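Local coordinates for putative oxidoreductase yhhX (Escherichia coli K-12, PDB 3F4L), which is a probable NAD(P)-dependent oxidoreductase of the Gfo/Idh/MocA family, perhaps acting as an NADP+-linked scyllo-inositol dehydrogenase, at the interface of chains A and B. Residues are numbered along the deposited sequence; one frame, centred on the assembly and turned at random. Chains: chain A/B, Putative oxidoreductase yhhX.

Contact 1: the interface of chains A and B. Residues chain A 148, 150, 211, 213, 220, 222; chain B 211, 224.
Two beta-sheets of the C-terminal alpha/beta domains meet face to face here, and B:Glu211 on strand 209-216 of one copy lies against A:Lys220 on strand 219-225 of the other. The lysine ammonium NZ donates to the carboxylate oxygen OE1 of B:Glu211 at 2.5 Å, in a salt bridge whose side chains cross at about a right angle. The donor sits well above the carboxylate plane, 54° out of it. B:Lys224, from the neighbouring strand of the same chain, grips that same oxygen from the opposite face, its NZ 2.9 Å from B:Glu211 OE1. One carboxylate oxygen thus lies between two ammonium groups, which probably stabilises its negative charge.

B:Lys224 also reaches across: its NZ bonds to OE2 of A:Glu148 at 2.8 Å, meeting that oxygen nearly head-on to its C-O bond. With CG tucked between backbone N and carbonyl carbon (chi1 45°) and a further bend at chi3, the long chain brings its ammonium between both carboxylates. A:Glu150 lies farther off and would add only long-range attraction. The methyl CD1 of A:Ile222 packs 3.6 Å from B:Glu211 OE1, an apolar flank to the charged cluster.

The other oxygen of B:Glu211 faces its two-fold mate. A water 2.7 Å from OE2 of each Glu211 bridges the carboxylates, whose planes are turned 48° apart, and probably eases their mutual repulsion. Long, flexible acidic and basic side chains suit this place because they can reach from one sheet to the other, and the network probably helps align the two subunits of the assembly.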
# COMPACT_ATOMS: atom_id res chain seq x y z
N GLU A 148 -8.41 -7.41 2.23
CA GLU A 148 -7.43 -6.67 1.45
C GLU A 148 -6.62 -7.53 0.49
O GLU A 148 -6.22 -8.65 0.81
CB GLU A 148 -6.49 -5.89 2.38
CG GLU A 148 -5.64 -4.86 1.62
CD GLU A 148 -5.35 -3.60 2.43
OE1 GLU A 148 -6.30 -3.05 3.04
OE2 GLU A 148 -4.19 -3.14 2.44
N GLU A 150 -3.42 -6.95 -2.46
CA GLU A 150 -2.43 -6.01 -2.94
C GLU A 150 -1.65 -6.67 -4.06
O GLU A 150 -1.10 -7.76 -3.89
CB GLU A 150 -1.50 -5.61 -1.80
CG GLU A 150 -0.67 -4.35 -2.05
CD GLU A 150 0.10 -3.91 -0.80
OE1 GLU A 150 -0.50 -3.82 0.29
OE2 GLU A 150 1.32 -3.64 -0.91
N GLU A 211 -1.01 3.75 -8.51
CA GLU A 211 -1.62 2.91 -7.49
C GLU A 211 -3.11 3.16 -7.59
O GLU A 211 -3.57 4.29 -7.42
CB GLU A 211 -1.14 3.27 -6.08
CG GLU A 211 -1.76 2.34 -5.03
CD GLU A 211 -1.32 2.64 -3.61
OE1 GLU A 211 -0.14 3.01 -3.40
OE2 GLU A 211 -2.16 2.49 -2.68
N GLN A 213 -6.84 1.93 -6.19
CA GLN A 213 -7.48 1.23 -5.09
C GLN A 213 -8.94 1.03 -5.44
O GLN A 213 -9.68 2.00 -5.61
CB GLN A 213 -7.34 2.04 -3.80
CG GLN A 213 -5.89 2.29 -3.42
CD GLN A 213 -5.72 2.90 -2.05
OE1 GLN A 213 -4.60 3.04 -1.56
NE2 GLN A 213 -6.83 3.28 -1.41
N LYS A 220 -10.85 -3.87 0.04
CA LYS A 220 -10.03 -2.97 -0.76
C LYS A 220 -8.95 -3.75 -1.50
O LYS A 220 -8.19 -4.51 -0.89
CB LYS A 220 -9.38 -1.87 0.10
CG LYS A 220 -8.61 -0.83 -0.74
CD LYS A 220 -7.98 0.30 0.08
CE LYS A 220 -6.74 -0.14 0.82
NZ LYS A 220 -6.15 1.00 1.61
N ILE A 222 -5.73 -3.31 -3.98
CA ILE A 222 -4.72 -2.36 -4.43
C ILE A 222 -3.89 -2.89 -5.60
O ILE A 222 -3.38 -4.01 -5.56
CB ILE A 222 -3.79 -2.02 -3.25
CG1 ILE A 222 -4.59 -1.25 -2.18
CG2 ILE A 222 -2.60 -1.20 -3.73
CD1 ILE A 222 -3.80 -0.97 -0.90
N GLU B 211 -5.74 3.78 6.10
CA GLU B 211 -4.57 3.99 5.25
C GLU B 211 -4.64 5.44 4.86
O GLU B 211 -5.61 5.89 4.24
CB GLU B 211 -4.57 3.12 3.98
CG GLU B 211 -3.26 3.30 3.18
CD GLU B 211 -3.13 2.41 1.94
OE1 GLU B 211 -3.69 1.29 1.94
OE2 GLU B 211 -2.46 2.83 0.97
N LYS B 224 -0.42 3.13 7.45
CA LYS B 224 -1.58 2.26 7.57
C LYS B 224 -1.54 1.30 8.74
O LYS B 224 -0.46 0.91 9.20
CB LYS B 224 -1.81 1.48 6.26
CG LYS B 224 -0.57 0.88 5.64
CD LYS B 224 -0.86 0.38 4.22
CE LYS B 224 -1.99 -0.64 4.20
NZ LYS B 224 -2.28 -1.14 2.83
O HOH W 1 -0.90 1.24 -0.62

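Contact 2: the interface of chains A and B. Residues chain A 228-231; chain B 239, 243-244.
B:Ser244, at the start of strand 243-247, and B:His239, on strand 236-240, meet the loop segment A:Leu228 to A:Ile231 of the other copy.

The direct polar contacts converge on the serine hydroxyl. OG of B:Ser244 is approached by two successive backbone amides, A:Lys230 N at 3.2 Å and A:Ile231 N at 3.3 Å. Both bonds are weak; the second is the straighter, 154° at the hydrogen against 127° for the first. Within chain B the same oxygen pairs with ND1 of the B:His239 imidazole at 2.5 Å, a short bond by which the histidine, itself in contact with the loop, also helps to hold the hydroxyl in place. A small residue with one hydroxyl suits this place, since it can approach the loop's backbone closely. With chi1 at -63°, OG is anti to the serine's own carbonyl carbon and lies beside both ring and loop.

Waters extend the network. One bridges the carbonyl O of A:Leu228 and the amide of A:Lys230 to B:Ser244 OG, 3.0 Å from that oxygen. Another lies in the imidazole plane at the ring edge, 3.1 Å from B:His239 NE2, and joins it to the carbonyl O of A:Ile231. An alanine in place of B:His239 would probably deprive the serine hydroxyl of its imidazole partner, letting it turn more freely, and break the water link to the A:Ile231 carbonyl.

Apolar contacts fill in around these bonds. The methyl CG1 of A:Val229 touches B:His239 CE1 at 3.8 Å, from off one side of the ring plane and beyond the CE1–NE2 bond, the two side chains running obliquely to each other. A:Ile231 lays CG1 alongside the serine's CB, 3.7 Å away, while the CB of A:Lys230 rests near the side-chain-free CA of B:Gly243.

By reading mostly backbone groups, the patch probably fixes the path of the A loop against its partner subunit and adds to the cohesion of the dimeric assembly.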
# COMPACT_ATOMS: atom_id res chain seq x y z
N LEU A 228 10.69 2.36 -9.98
CA LEU A 228 11.74 2.70 -9.02
C LEU A 228 11.65 1.88 -7.74
O LEU A 228 11.47 2.41 -6.65
CB LEU A 228 11.66 4.20 -8.69
CG LEU A 228 11.93 5.14 -9.87
CD1 LEU A 228 11.63 6.57 -9.47
CD2 LEU A 228 13.39 4.99 -10.32
N VAL A 229 11.77 0.56 -7.89
CA VAL A 229 11.70 -0.36 -6.76
C VAL A 229 12.91 -1.28 -6.81
O VAL A 229 12.93 -2.28 -7.52
CB VAL A 229 10.38 -1.19 -6.82
CG1 VAL A 229 10.35 -2.26 -5.73
CG2 VAL A 229 9.19 -0.26 -6.69
N LYS A 230 13.94 -0.93 -6.05
CA LYS A 230 15.16 -1.71 -6.01
C LYS A 230 14.95 -3.03 -5.28
O LYS A 230 15.48 -4.06 -5.68
CB LYS A 230 16.28 -0.90 -5.35
CG LYS A 230 17.66 -1.52 -5.52
CD LYS A 230 18.04 -1.64 -7.00
CE LYS A 230 19.49 -2.12 -7.15
NZ LYS A 230 19.94 -2.19 -8.56
N ILE A 231 14.19 -3.00 -4.19
CA ILE A 231 13.90 -4.23 -3.45
C ILE A 231 12.41 -4.52 -3.64
O ILE A 231 11.57 -3.80 -3.10
CB ILE A 231 14.19 -4.09 -1.95
CG1 ILE A 231 15.69 -3.85 -1.72
CG2 ILE A 231 13.75 -5.36 -1.23
CD1 ILE A 231 16.03 -3.53 -0.27
N HIS B 239 11.59 3.89 -0.63
CA HIS B 239 12.06 3.78 -2.00
C HIS B 239 12.52 5.15 -2.50
O HIS B 239 11.82 6.17 -2.34
CB HIS B 239 10.96 3.23 -2.92
CG HIS B 239 10.64 1.79 -2.68
ND1 HIS B 239 11.59 0.79 -2.71
CD2 HIS B 239 9.46 1.18 -2.41
CE1 HIS B 239 11.01 -0.37 -2.47
NE2 HIS B 239 9.72 -0.17 -2.28
N GLY B 243 17.78 3.64 -4.69
CA GLY B 243 17.71 2.41 -3.93
C GLY B 243 16.56 2.29 -2.95
O GLY B 243 15.74 3.21 -2.82
N SER B 244 16.51 1.16 -2.27
CA SER B 244 15.46 0.87 -1.31
C SER B 244 15.99 0.49 0.06
O SER B 244 17.11 -0.01 0.19
CB SER B 244 14.60 -0.29 -1.82
OG SER B 244 13.94 0.03 -3.03
O HOH W 2 13.81 1.86 -5.46
O HOH W 3 9.39 -3.20 -1.68

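The centres of the C-alpha atoms of contacts 1 and 2 lie about 19 Å apart, within one two-fold symmetric interface. They share no residues, but the sequence joins them closely: strand 219-225 of chain A, used in contact 1, runs on into the loop of contact 2. Their chemistry differs, with charged side chains in contact 1 and backbone groups, waters and small apolar patches in contact 2. Since each has a twin with the chains exchanged, the pair is repeated across the two-fold. Such spaced contacts would resist rocking of the subunits, though the structure alone does not show that this dimer forms in solution.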